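Local atomic coordinates of aminotransferase, class I and II (PDB entry 5Z0Q), a protein that belongs to the class I and II aminotransferase family of pyridoxal-phosphate-dependent enzymes and binds pyridoxal-5'-phosphate. Residues Arg184-Gln195 against Phe221-Arg231. Sequence-based numbering, arbitrary orientation.
Sequences RKELEAQLRFAQ and FASLSDDAAQR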
ATOM      1  N   ARG A 184     -26.984  20.882  -3.395  1.00 29.84           N
ATOM      2  CA  ARG A 184     -27.855  19.732  -3.613  1.00 33.75           C
ATOM      3  C   ARG A 184     -28.469  19.752  -5.008  1.00 34.02           C
ATOM      4  O   ARG A 184     -28.615  18.700  -5.641  1.00 30.38           O
ATOM      5  CB  ARG A 184     -28.946  19.689  -2.544  1.00 33.10           C
ATOM      6  CG  ARG A 184     -29.687  18.366  -2.487  1.00 35.97           C
ATOM      7  CD  ARG A 184     -30.514  18.235  -1.219  1.00 33.93           C
ATOM      8  NE  ARG A 184     -31.063  16.889  -1.088  1.00 44.56           N
ATOM      9  CZ  ARG A 184     -30.462  15.897  -0.440  1.00 44.02           C
ATOM     10  NH1 ARG A 184     -29.290  16.099   0.146  1.00 40.92           N
ATOM     11  NH2 ARG A 184     -31.032  14.701  -0.377  1.00 44.33           N
ATOM     12  N   LYS A 185     -28.836  20.937  -5.503  1.00 35.58           N
ATOM     13  CA  LYS A 185     -29.398  21.032  -6.847  1.00 32.54           C
ATOM     14  C   LYS A 185     -28.365  20.685  -7.910  1.00 34.40           C
ATOM     15  O   LYS A 185     -28.713  20.117  -8.951  1.00 34.56           O
ATOM     16  CB  LYS A 185     -29.956  22.436  -7.090  1.00 37.70           C
ATOM     17  CG  LYS A 185     -31.133  22.806  -6.197  1.00 47.89           C
ATOM     18  CD  LYS A 185     -32.430  22.180  -6.686  1.00 49.87           C
ATOM     19  CE  LYS A 185     -32.885  22.807  -7.996  1.00 58.14           C
ATOM     20  NZ  LYS A 185     -34.227  22.312  -8.414  1.00 50.75           N
ATOM     21  N   GLU A 186     -27.094  21.010  -7.667  1.00 30.66           N
ATOM     22  CA  GLU A 186     -26.050  20.707  -8.637  1.00 30.81           C
ATOM     23  C   GLU A 186     -25.709  19.222  -8.639  1.00 33.31           C
ATOM     24  O   GLU A 186     -25.414  18.653  -9.696  1.00 33.71           O
ATOM     25  CB  GLU A 186     -24.806  21.544  -8.347  1.00 33.73           C
ATOM     26  CG  GLU A 186     -25.108  23.001  -8.028  1.00 36.00           C
ATOM     27  CD  GLU A 186     -23.856  23.840  -7.873  1.00 34.49           C
ATOM     28  OE1 GLU A 186     -23.517  24.581  -8.818  1.00 38.61           O
ATOM     29  OE2 GLU A 186     -23.208  23.755  -6.807  1.00 28.30           O
ATOM     30  N   LEU A 187     -25.747  18.580  -7.469  1.00 29.73           N
ATOM     31  CA  LEU A 187     -25.498  17.143  -7.410  1.00 28.60           C
ATOM     32  C   LEU A 187     -26.627  16.361  -8.070  1.00 27.91           C
ATOM     33  O   LEU A 187     -26.379  15.368  -8.764  1.00 25.85           O
ATOM     34  CB  LEU A 187     -25.314  16.699  -5.960  1.00 29.68           C
ATOM     35  CG  LEU A 187     -24.013  17.135  -5.282  1.00 29.52           C
ATOM     36  CD1 LEU A 187     -24.013  16.745  -3.814  1.00 20.40           C
ATOM     37  CD2 LEU A 187     -22.812  16.533  -5.998  1.00 24.75           C
ATOM     38  N   GLU A 188     -27.873  16.792  -7.865  1.00 30.46           N
ATOM     39  CA  GLU A 188     -28.997  16.121  -8.509  1.00 28.68           C
ATOM     40  C   GLU A 188     -28.975  16.319 -10.018  1.00 27.77           C
ATOM     41  O   GLU A 188     -29.521  15.493 -10.758  1.00 29.47           O
ATOM     42  CB  GLU A 188     -30.317  16.617  -7.918  1.00 29.41           C
ATOM     43  CG  GLU A 188     -30.516  16.234  -6.459  1.00 36.40           C
ATOM     44  CD  GLU A 188     -31.864  16.666  -5.915  1.00 53.77           C
ATOM     45  OE1 GLU A 188     -32.582  17.408  -6.620  1.00 52.96           O
ATOM     46  OE2 GLU A 188     -32.207  16.260  -4.784  1.00 51.54           O
ATOM     47  N   ALA A 189     -28.352  17.400 -10.492  1.00 30.67           N
ATOM     48  CA  ALA A 189     -28.161  17.567 -11.928  1.00 32.69           C
ATOM     49  C   ALA A 189     -27.113  16.595 -12.455  1.00 32.35           C
ATOM     50  O   ALA A 189     -27.293  15.996 -13.523  1.00 32.56           O
ATOM     51  CB  ALA A 189     -27.767  19.009 -12.245  1.00 33.24           C
ATOM     52  N   GLN A 190     -26.012  16.426 -11.720  1.00 27.82           N
ATOM     53  CA  GLN A 190     -25.006  15.444 -12.106  1.00 31.10           C
ATOM     54  C   GLN A 190     -25.554  14.025 -12.026  1.00 36.13           C
ATOM     55  O   GLN A 190     -25.137  13.156 -12.801  1.00 37.30           O
ATOM     56  CB  GLN A 190     -23.767  15.590 -11.223  1.00 23.89           C
ATOM     57  CG  GLN A 190     -23.133  16.970 -11.278  1.00 27.07           C
ATOM     58  CD  GLN A 190     -22.085  17.176 -10.204  1.00 36.65           C
ATOM     59  OE1 GLN A 190     -21.902  16.329  -9.329  1.00 36.97           O
ATOM     60  NE2 GLN A 190     -21.389  18.305 -10.265  1.00 35.52           N
ATOM     61  N   LEU A 191     -26.483  13.773 -11.101  1.00 34.67           N
ATOM     62  CA  LEU A 191     -27.109  12.458 -11.025  1.00 31.61           C
ATOM     63  C   LEU A 191     -28.007  12.206 -12.229  1.00 33.40           C
ATOM     64  O   LEU A 191     -27.994  11.109 -12.800  1.00 32.32           O
ATOM     65  CB  LEU A 191     -27.905  12.328  -9.727  1.00 27.46           C
ATOM     66  CG  LEU A 191     -28.726  11.047  -9.579  1.00 26.72           C
ATOM     67  CD1 LEU A 191     -27.833   9.822  -9.680  1.00 25.00           C
ATOM     68  CD2 LEU A 191     -29.498  11.047  -8.265  1.00 36.12           C
ATOM     69  N   ARG A 192     -28.796  13.209 -12.628  1.00 31.37           N
ATOM     70  CA  ARG A 192     -29.651  13.049 -13.799  1.00 28.39           C
ATOM     71  C   ARG A 192     -28.829  12.872 -15.068  1.00 32.03           C
ATOM     72  O   ARG A 192     -29.261  12.178 -15.996  1.00 30.95           O
ATOM     73  CB  ARG A 192     -30.599  14.243 -13.929  1.00 23.14           C
ATOM     74  CG  ARG A 192     -31.725  14.238 -12.903  1.00 26.58           C
ATOM     75  CD  ARG A 192     -32.724  15.366 -13.129  1.00 28.30           C
ATOM     76  NE  ARG A 192     -32.533  16.472 -12.193  1.00 33.87           N
ATOM     77  CZ  ARG A 192     -32.075  17.673 -12.534  1.00 38.91           C
ATOM     78  NH1 ARG A 192     -31.768  17.936 -13.797  1.00 28.40           N
ATOM     79  NH2 ARG A 192     -31.934  18.616 -11.610  1.00 37.46           N
ATOM     80  N   PHE A 193     -27.642  13.480 -15.126  1.00 37.20           N
ATOM     81  CA  PHE A 193     -26.757  13.259 -16.264  1.00 33.01           C
ATOM     82  C   PHE A 193     -26.249  11.824 -16.293  1.00 33.29           C
ATOM     83  O   PHE A 193     -26.129  11.222 -17.367  1.00 34.98           O
ATOM     84  CB  PHE A 193     -25.588  14.243 -16.217  1.00 31.11           C
ATOM     85  CG  PHE A 193     -24.560  14.019 -17.291  1.00 32.58           C
ATOM     86  CD1 PHE A 193     -24.769  14.487 -18.577  1.00 34.03           C
ATOM     87  CD2 PHE A 193     -23.379  13.351 -17.011  1.00 35.53           C
ATOM     88  CE1 PHE A 193     -23.823  14.288 -19.565  1.00 29.75           C
ATOM     89  CE2 PHE A 193     -22.429  13.148 -17.996  1.00 33.48           C
ATOM     90  CZ  PHE A 193     -22.652  13.618 -19.274  1.00 31.25           C
ATOM     91  N   ALA A 194     -25.947  11.258 -15.122  1.00 33.44           N
ATOM     92  CA  ALA A 194     -25.476   9.879 -15.069  1.00 32.21           C
ATOM     93  C   ALA A 194     -26.579   8.902 -15.458  1.00 33.28           C
ATOM     94  O   ALA A 194     -26.316   7.894 -16.122  1.00 36.98           O
ATOM     95  CB  ALA A 194     -24.941   9.559 -13.673  1.00 26.70           C
ATOM     96  N   GLN A 195     -27.821   9.185 -15.059  1.00 32.33           N
ATOM     97  CA  GLN A 195     -28.923   8.280 -15.373  1.00 33.88           C
ATOM     98  C   GLN A 195     -29.294   8.346 -16.850  1.00 35.35           C
ATOM     99  O   GLN A 195     -29.534   7.311 -17.482  1.00 37.83           O
ATOM    100  CB  GLN A 195     -30.135   8.610 -14.503  1.00 31.35           C
ATOM    101  CG  GLN A 195     -29.892   8.452 -13.012  1.00 31.73           C
ATOM    102  CD  GLN A 195     -31.005   9.051 -12.179  1.00 28.54           C
ATOM    103  OE1 GLN A 195     -31.903   9.709 -12.704  1.00 33.40           O
ATOM    104  NE2 GLN A 195     -30.954   8.825 -10.870  1.00 30.25           N
ATOM    105  N   PHE A 221     -22.694  11.846  -2.800  1.00 30.78           N
ATOM    106  CA  PHE A 221     -23.436  11.593  -4.031  1.00 27.14           C
ATOM    107  C   PHE A 221     -24.397  10.422  -3.864  1.00 28.31           C
ATOM    108  O   PHE A 221     -25.551  10.487  -4.304  1.00 35.88           O
ATOM    109  CB  PHE A 221     -22.466  11.332  -5.184  1.00 27.35           C
ATOM    110  CG  PHE A 221     -23.141  11.110  -6.509  1.00 26.03           C
ATOM    111  CD1 PHE A 221     -23.485  12.183  -7.313  1.00 29.99           C
ATOM    112  CD2 PHE A 221     -23.429   9.829  -6.952  1.00 31.00           C
ATOM    113  CE1 PHE A 221     -24.107  11.986  -8.534  1.00 33.26           C
ATOM    114  CE2 PHE A 221     -24.052   9.623  -8.172  1.00 30.44           C
ATOM    115  CZ  PHE A 221     -24.390  10.703  -8.964  1.00 28.45           C
ATOM    116  N   ALA A 222     -23.944   9.349  -3.220  1.00 33.06           N
ATOM    117  CA  ALA A 222     -24.765   8.158  -3.051  1.00 31.27           C
ATOM    118  C   ALA A 222     -25.892   8.341  -2.042  1.00 29.57           C
ATOM    119  O   ALA A 222     -26.686   7.412  -1.860  1.00 34.40           O
ATOM    120  CB  ALA A 222     -23.885   6.977  -2.641  1.00 27.02           C
ATOM    121  N   SER A 223     -25.984   9.496  -1.385  1.00 32.41           N
ATOM    122  CA  SER A 223     -27.059   9.759  -0.438  1.00 32.62           C
ATOM    123  C   SER A 223     -28.247  10.474  -1.068  1.00 30.18           C
ATOM    124  O   SER A 223     -29.264  10.663  -0.391  1.00 25.37           O
ATOM    125  CB  SER A 223     -26.534  10.586   0.742  1.00 30.67           C
ATOM    126  OG  SER A 223     -26.037  11.841   0.308  1.00 25.73           O
ATOM    127  N   LEU A 224     -28.142  10.879  -2.336  1.00 34.11           N
ATOM    128  CA  LEU A 224     -29.258  11.544  -3.002  1.00 36.65           C
ATOM    129  C   LEU A 224     -30.457  10.612  -3.119  1.00 29.53           C
ATOM    130  O   LEU A 224     -31.584  10.981  -2.769  1.00 33.28           O
ATOM    131  CB  LEU A 224     -28.824  12.035  -4.383  1.00 30.68           C
ATOM    132  CG  LEU A 224     -27.689  13.057  -4.413  1.00 28.79           C
ATOM    133  CD1 LEU A 224     -27.261  13.341  -5.845  1.00 27.17           C
ATOM    134  CD2 LEU A 224     -28.112  14.336  -3.712  1.00 30.72           C
ATOM    135  N   SER A 225     -30.230   9.398  -3.613  1.00 32.01           N
ATOM    136  CA  SER A 225     -31.276   8.397  -3.741  1.00 29.51           C
ATOM    137  C   SER A 225     -30.629   7.021  -3.678  1.00 31.47           C
ATOM    138  O   SER A 225     -29.403   6.891  -3.609  1.00 37.50           O
ATOM    139  CB  SER A 225     -32.066   8.583  -5.040  1.00 27.83           C
ATOM    140  OG  SER A 225     -31.245   8.355  -6.173  1.00 32.14           O
ATOM    141  N   ASP A 226     -31.465   5.985  -3.702  1.00 29.86           N
ATOM    142  CA  ASP A 226     -30.953   4.623  -3.741  1.00 31.36           C
ATOM    143  C   ASP A 226     -30.423   4.245  -5.117  1.00 32.72           C
ATOM    144  O   ASP A 226     -29.602   3.327  -5.219  1.00 31.27           O
ATOM    145  CB  ASP A 226     -32.042   3.640  -3.309  1.00 37.13           C
ATOM    146  CG  ASP A 226     -32.478   3.856  -1.874  1.00 54.52           C
ATOM    147  OD1 ASP A 226     -31.599   4.069  -1.010  1.00 49.75           O
ATOM    148  OD2 ASP A 226     -33.697   3.822  -1.610  1.00 63.68           O
ATOM    149  N   ASP A 227     -30.872   4.931  -6.170  1.00 37.71           N
ATOM    150  CA  ASP A 227     -30.315   4.692  -7.497  1.00 33.65           C
ATOM    151  C   ASP A 227     -28.876   5.184  -7.580  1.00 32.75           C
ATOM    152  O   ASP A 227     -28.019   4.518  -8.174  1.00 28.94           O
ATOM    153  CB  ASP A 227     -31.176   5.371  -8.560  1.00 28.94           C
ATOM    154  CG  ASP A 227     -30.664   5.128  -9.967  1.00 40.65           C
ATOM    155  OD1 ASP A 227     -30.910   4.028 -10.505  1.00 39.70           O
ATOM    156  OD2 ASP A 227     -30.013   6.034 -10.532  1.00 35.03           O
ATOM    157  N   ALA A 228     -28.593   6.349  -6.991  1.00 30.51           N
ATOM    158  CA  ALA A 228     -27.226   6.857  -6.983  1.00 29.54           C
ATOM    159  C   ALA A 228     -26.309   5.953  -6.170  1.00 31.31           C
ATOM    160  O   ALA A 228     -25.138   5.772  -6.518  1.00 34.32           O
ATOM    161  CB  ALA A 228     -27.200   8.282  -6.429  1.00 33.30           C
ATOM    162  N   ALA A 229     -26.825   5.379  -5.082  1.00 33.24           N
ATOM    163  CA  ALA A 229     -26.011   4.497  -4.253  1.00 28.29           C
ATOM    164  C   ALA A 229     -25.650   3.215  -4.994  1.00 31.88           C
ATOM    165  O   ALA A 229     -24.525   2.718  -4.872  1.00 35.31           O
ATOM    166  CB  ALA A 229     -26.744   4.181  -2.950  1.00 25.64           C
ATOM    167  N   GLN A 230     -26.585   2.669  -5.771  1.00 27.37           N
ATOM    168  CA  GLN A 230     -26.361   1.412  -6.475  1.00 29.71           C
ATOM    169  C   GLN A 230     -25.579   1.578  -7.771  1.00 28.84           C
ATOM    170  O   GLN A 230     -25.340   0.581  -8.460  1.00 30.46           O
ATOM    171  CB  GLN A 230     -27.700   0.729  -6.768  1.00 27.47           C
ATOM    172  CG  GLN A 230     -28.447   0.273  -5.524  1.00 32.97           C
ATOM    173  CD  GLN A 230     -27.684  -0.779  -4.742  1.00 40.40           C
ATOM    174  OE1 GLN A 230     -26.999  -1.622  -5.321  1.00 44.46           O
ATOM    175  NE2 GLN A 230     -27.795  -0.731  -3.419  1.00 34.18           N
ATOM    176  N   ARG A 231     -25.169   2.799  -8.118  1.00 29.01           N
ATOM    177  CA  ARG A 231     -24.442   3.041  -9.358  1.00 27.61           C
ATOM    178  C   ARG A 231     -23.116   3.757  -9.130  1.00 31.34           C
ATOM    179  O   ARG A 231     -22.469   4.157 -10.106  1.00 32.66           O
ATOM    180  CB  ARG A 231     -25.306   3.851 -10.334  1.00 23.58           C
ATOM    181  CG  ARG A 231     -25.444   5.321  -9.958  1.00 25.31           C
ATOM    182  CD  ARG A 231     -26.590   6.008 -10.693  1.00 38.49           C
ATOM    183  NE  ARG A 231     -26.525   5.829 -12.141  1.00 40.68           N
ATOM    184  CZ  ARG A 231     -27.406   5.126 -12.847  1.00 31.39           C
ATOM    185  NH1 ARG A 231     -28.430   4.543 -12.241  1.00 28.80           N
ATOM    186  NH2 ARG A 231     -27.268   5.014 -14.161  1.00 35.74           N
TER
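The Arg184 guanidinium carries Leu224 CD2 loosely over the centre of one face, and Gln195 CG lies 4.1 Å above the Arg231 guanidinium plane, again over its centre; such a flat group can lie against aliphatic carbon while its in-plane N-H groups serve polar partners. At the edge of the Phe221 ring lies the backbone of Gln190, while Leu191 CD1 comes in obliquely, 3.6 Å from Phe221 CZ. With CG anti to the backbone N (chi1 174°), Leu191 turns its fork toward 221-231, where the methyls part: CD1 also meets Ala228 CB at 3.7 Å, small enough for close approach, and CD2 meets Leu224 CD1 at 4.0 Å. Leu224, branched too, reaches Leu187 CB and Glu188 CG. Asp227 OD2 accepts a weak hydrogen bond from Gln195 NE2 (3.0 Å), the amide and carboxylate planes 79° apart, and within its own segment forms a salt bridge with Arg231 NH1, whose N-H is poorly aimed. Ser225, a good N-cap residue, takes a weak capping bond from Ala228 N. The broad Phe221 ring also packs on Val201 and Leu171 of the sheet. Helix 184-197 thus meets the connection entering strand 232-236, beside the mixed, mostly parallel sheet characteristic of the large domain of fold-type I PLP enzymes.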